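Side-chain contact in GRMZM2G135359 pseudokinase (Zea mays, PDB 6CPY), which is the kinase-like domain of a receptor-like membrane pseudokinase and may bind ATP, though its catalytic activity is uncertain: residues Glu243-Arg248 with Gly252-Glu257. Numbering follows the deposited sequence.
Sequences ENWVSR and GGMRLE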
# COMPACT_ATOMS: atom_id res chain seq x y z
N GLU A 243 17.47 6.64 16.25
CA GLU A 243 18.56 6.91 15.30
C GLU A 243 19.91 6.44 15.84
O GLU A 243 20.70 5.84 15.11
CB GLU A 243 18.62 8.40 14.95
N ASN A 244 20.17 6.72 17.12
CA ASN A 244 21.45 6.33 17.75
C ASN A 244 21.54 4.81 17.92
O ASN A 244 22.64 4.24 17.90
CB ASN A 244 21.60 7.01 19.12
CG ASN A 244 21.65 8.52 19.02
OD1 ASN A 244 21.92 9.09 17.96
ND2 ASN A 244 21.40 9.19 20.15
N TRP A 245 20.39 4.18 18.10
CA TRP A 245 20.31 2.74 18.33
C TRP A 245 20.57 2.00 17.02
O TRP A 245 21.40 1.07 16.96
CB TRP A 245 18.93 2.40 18.89
CG TRP A 245 18.72 0.96 19.15
CD1 TRP A 245 19.07 0.26 20.27
CD2 TRP A 245 18.07 0.02 18.28
NE1 TRP A 245 18.69 -1.06 20.15
CE2 TRP A 245 18.08 -1.23 18.94
CE3 TRP A 245 17.50 0.12 17.01
CZ2 TRP A 245 17.52 -2.38 18.37
CZ3 TRP A 245 16.95 -1.03 16.43
CH2 TRP A 245 16.97 -2.26 17.12
N VAL A 246 19.88 2.41 15.96
CA VAL A 246 20.15 1.92 14.61
C VAL A 246 21.60 2.20 14.21
O VAL A 246 22.29 1.32 13.69
CB VAL A 246 19.19 2.58 13.59
CG1 VAL A 246 19.64 2.35 12.15
CG2 VAL A 246 17.78 2.04 13.78
N SER A 247 22.06 3.43 14.46
CA SER A 247 23.45 3.80 14.17
C SER A 247 24.44 2.86 14.85
O SER A 247 25.44 2.48 14.24
CB SER A 247 23.73 5.25 14.60
OG SER A 247 23.09 6.16 13.72
N ARG A 248 24.16 2.49 16.09
CA ARG A 248 25.04 1.59 16.83
C ARG A 248 25.17 0.27 16.08
O ARG A 248 26.27 -0.26 15.97
CB ARG A 248 24.56 1.36 18.26
CG ARG A 248 25.41 0.32 18.99
CD ARG A 248 25.43 0.50 20.49
NE ARG A 248 24.14 0.24 21.10
CZ ARG A 248 23.70 -0.95 21.51
NH1 ARG A 248 24.45 -2.04 21.38
NH2 ARG A 248 22.50 -1.04 22.07
N GLY A 252 28.76 -1.30 13.95
CA GLY A 252 29.36 -2.53 14.43
C GLY A 252 29.32 -2.77 15.92
O GLY A 252 30.02 -3.66 16.41
N GLY A 253 28.48 -2.02 16.65
CA GLY A 253 28.39 -2.13 18.10
C GLY A 253 27.17 -2.86 18.64
O GLY A 253 26.80 -2.66 19.80
N MET A 254 26.53 -3.69 17.82
CA MET A 254 25.34 -4.42 18.25
C MET A 254 25.25 -5.83 17.67
O MET A 254 25.39 -6.04 16.48
CB MET A 254 24.07 -3.64 17.87
CG MET A 254 22.81 -4.21 18.50
SD MET A 254 21.31 -3.41 17.91
CE MET A 254 21.63 -1.71 18.39
N ARG A 255 24.99 -6.80 18.55
CA ARG A 255 24.75 -8.18 18.13
C ARG A 255 23.39 -8.27 17.43
O ARG A 255 22.48 -7.51 17.74
CB ARG A 255 24.76 -9.10 19.35
CG ARG A 255 26.06 -9.09 20.13
CD ARG A 255 25.99 -9.99 21.35
NE ARG A 255 25.59 -11.36 20.99
CZ ARG A 255 26.38 -12.26 20.40
NH1 ARG A 255 27.64 -11.97 20.08
NH2 ARG A 255 25.90 -13.47 20.13
N LEU A 256 23.25 -9.20 16.48
CA LEU A 256 21.97 -9.39 15.81
C LEU A 256 20.84 -9.77 16.77
O LEU A 256 19.68 -9.43 16.52
CB LEU A 256 22.07 -10.42 14.68
CG LEU A 256 22.58 -9.96 13.31
CD1 LEU A 256 22.77 -11.18 12.42
CD2 LEU A 256 21.63 -8.97 12.66
N GLU A 257 21.15 -10.46 17.87
CA GLU A 257 20.12 -10.80 18.88
C GLU A 257 19.51 -9.57 19.55
O GLU A 257 18.39 -9.63 20.07
CB GLU A 257 20.67 -11.72 19.97
CG GLU A 257 21.11 -13.09 19.49
CD GLU A 257 22.61 -13.18 19.24
OE1 GLU A 257 23.21 -12.18 18.77
OE2 GLU A 257 23.19 -14.26 19.50
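M254 runs extended through chi1 (-169°) and chi2, then bends at chi3 (-59°), which brings its methyl CE over a face of the W245 indole and a face of the R248 guanidinium. Both partners have CG anti to the backbone N, and the R248 chain bends at chi3 (67°), which turns its guanidinium toward G253 O and against M254 CE. M254 crosses each of them at about a right angle. M254 CE sits over one face of W245, 3.6 Å from the centroid of the five-membered ring, a CH-pi contact. M254 SD lies obliquely off the six-membered ring, 4.4 Å from its centroid, giving a Met-aromatic contact. The same methyl also lies over the centre of the R248 guanidinium, with M254 CE 3.8 Å from R248 CZ. Two flat groups thus meet the methyl from directions nearly at right angles, and M254 is buried although the contact lies at the surface.

The guanidinium is fixed at its edge. R248 NH1 donates to G253 O at 2.9 Å, with the acceptor near the guanidinium plane. R248 NH2 makes a salt bridge to E258, so both terminal nitrogens are held. The backbone closes the turn: G253 N donates to R248 O at 2.9 Å. G252 has positive phi and ends the helix in a Schellman motif.

The contact folds the turn after helix 240-250 back against that helix, in the helical lobe of the kinase fold. R255 is the N-cap residue of helix 256-259. W245 also touches E258 and L259 of that short helix, and reaches T230 at the end of helix 214-230.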